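Bacterioferritin (PDB 3UOI) stores iron inside a 24-subunit shell, oxidising Fe(2+) to Fe(3+) with dioxygen at its ferroxidase centre and binding heme b. Local coordinates at the interface of chains A and B. Coordinates in Å, arbitrary orientation; residue numbers count along the deposited sequence, not the author numbering. Chains: chain A/B, Bacterioferritin.

The interface of chains A and B. Residues chain A 97, 130, 133-134, 137; chain B 3, 63, 66.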
loop_
_atom_site.group_PDB
_atom_site.type_symbol
_atom_site.label_atom_id
_atom_site.label_comp_id
_atom_site.label_asym_id
_atom_site.label_seq_id
_atom_site.Cartn_x
_atom_site.Cartn_y
_atom_site.Cartn_z
ATOM N N TYR A 97 -13.686 8.082 52.472
ATOM C CA TYR A 97 -13.105 8.299 53.789
ATOM C C TYR A 97 -13.347 7.102 54.691
ATOM O O TYR A 97 -12.487 6.710 55.400
ATOM C CB TYR A 97 -13.550 9.601 54.420
ATOM C CG TYR A 97 -12.695 10.777 54.048
ATOM C CD1 TYR A 97 -11.366 10.791 54.367
ATOM C CD2 TYR A 97 -13.210 11.872 53.439
ATOM C CE1 TYR A 97 -10.602 11.806 54.057
ATOM C CE2 TYR A 97 -12.437 12.891 53.111
ATOM C CZ TYR A 97 -11.124 12.868 53.431
ATOM O OH TYR A 97 -10.288 13.881 53.138
ATOM N N GLU A 130 -7.386 7.570 47.526
ATOM C CA GLU A 130 -6.790 8.854 47.830
ATOM C C GLU A 130 -6.895 9.793 46.612
ATOM O O GLU A 130 -7.284 10.941 46.717
ATOM C CB GLU A 130 -5.350 8.697 48.306
ATOM C CG GLU A 130 -5.149 7.853 49.538
ATOM C CD GLU A 130 -3.717 7.803 50.032
ATOM O OE1 GLU A 130 -2.833 7.774 49.243
ATOM O OE2 GLU A 130 -3.478 7.782 51.179
ATOM N N ILE A 133 -10.463 11.019 46.427
ATOM C CA ILE A 133 -10.797 11.998 47.410
ATOM C C ILE A 133 -10.228 13.315 46.997
ATOM O O ILE A 133 -10.898 14.300 47.107
ATOM C CB ILE A 133 -10.283 11.613 48.790
ATOM C CG1 ILE A 133 -11.112 10.487 49.385
ATOM C CG2 ILE A 133 -10.264 12.823 49.706
ATOM C CD1 ILE A 133 -10.380 9.625 50.220
ATOM N N ASP A 134 -8.998 13.282 46.503
ATOM C CA ASP A 134 -8.293 14.470 46.064
ATOM C C ASP A 134 -9.091 15.085 44.908
ATOM O O ASP A 134 -9.373 16.225 44.928
ATOM C CB ASP A 134 -6.831 14.160 45.739
ATOM C CG ASP A 134 -6.043 15.343 45.188
ATOM O OD1 ASP A 134 -6.369 16.455 45.404
ATOM O OD2 ASP A 134 -5.036 15.118 44.560
ATOM N N GLU A 137 -12.642 16.644 46.559
ATOM C CA GLU A 137 -12.372 17.818 47.340
ATOM C C GLU A 137 -11.986 18.992 46.453
ATOM O O GLU A 137 -12.472 20.033 46.645
ATOM C CB GLU A 137 -11.328 17.537 48.429
ATOM C CG GLU A 137 -11.707 16.399 49.357
ATOM C CD GLU A 137 -10.772 16.146 50.493
ATOM O OE1 GLU A 137 -9.598 16.390 50.384
ATOM O OE2 GLU A 137 -11.230 15.637 51.481
ATOM N N MET B 3 -8.331 16.389 52.929
ATOM C CA MET B 3 -7.329 15.438 53.331
ATOM C C MET B 3 -6.018 16.096 53.763
ATOM O O MET B 3 -5.567 17.061 53.175
ATOM C CB MET B 3 -7.079 14.440 52.207
ATOM C CG MET B 3 -5.862 13.584 52.354
ATOM S SD MET B 3 -6.130 11.975 51.684
ATOM C CE MET B 3 -6.897 12.421 50.184
ATOM N N ARG B 63 2.709 14.017 45.748
ATOM C CA ARG B 63 2.290 13.377 46.955
ATOM C C ARG B 63 2.037 14.447 47.998
ATOM O O ARG B 63 1.051 14.419 48.647
ATOM C CB ARG B 63 3.292 12.343 47.383
ATOM C CG ARG B 63 2.847 11.401 48.457
ATOM C CD ARG B 63 1.533 10.715 48.194
ATOM N NE ARG B 63 1.029 10.004 49.348
ATOM C CZ ARG B 63 -0.192 9.548 49.501
ATOM N NH1 ARG B 63 -1.072 9.716 48.607
ATOM N NH2 ARG B 63 -0.509 8.909 50.580
ATOM N N LEU B 66 -1.105 16.391 47.455
ATOM C CA LEU B 66 -2.234 15.531 47.720
ATOM C C LEU B 66 -2.562 15.541 49.172
ATOM O O LEU B 66 -3.656 15.495 49.553
ATOM C CB LEU B 66 -2.004 14.120 47.239
ATOM C CG LEU B 66 -3.226 13.196 47.330
ATOM C CD1 LEU B 66 -3.243 12.154 46.219
ATOM C CD2 LEU B 66 -3.321 12.527 48.659
#
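B:Met3 carries this contact between two subunits of the bacterioferritin shell and buries 92 Å² against chain A. It is the first modelled residue of its chain, and its backbone N reaches the carboxylate of A:Glu137. N donates to OE1 of A:Glu137 at 2.8 Å, on the syn lone pair. Its bond to OE2 is weak. OE2 is held on its own syn lone pair by the phenol OH of A:Tyr97, at 2.6 Å. This oxygen lies in the ring plane, at its edge. The two bonds together should fix the rotation of the carboxylate. A:Tyr97 probably steadies the carboxylate and also touches B:Met3 itself: its OH makes a weak hydrogen bond to the same N. A:Glu137 gets there with an extended chain, its CG anti to the carbonyl carbon (chi1 -56°).

The side chain of B:Met3 starts with CG anti to its N, then bends at chi2 and chi3 and runs between the two polar sites. It crosses A:Ile133 at about a right angle. Its terminal methyl CE presses on the branch methyl CG2 of A:Ile133 at 3.4 Å, a tight fit.

A:Glu130 buries 38 Å² and forms a salt bridge with B:Arg63. NH1 of the guanidinium lies 2.7 Å from OE1 and meets it from above the carboxylate plane. The two planes are 31° apart, so the pairing is skewed, and the NH2 bonds to both oxygens are weak.

Beside the methionine, B:Leu66 crosses A:Asp134 obliquely. The aspartate, CG anti to its N (chi1 176°), lays carboxylate OD2 against CG of B:Leu66 at 3.8 Å. Its CB packs on the same leucine, in van der Waals contact.

On chain A, A:Tyr97 comes from helix 85-112 and the other residues from helix 116-146. Chain B brings its N-terminal loop and the C-terminal end of helix 40-66, so the end of one four-helix ferritin bundle meets the side of another in the 24-subunit shell.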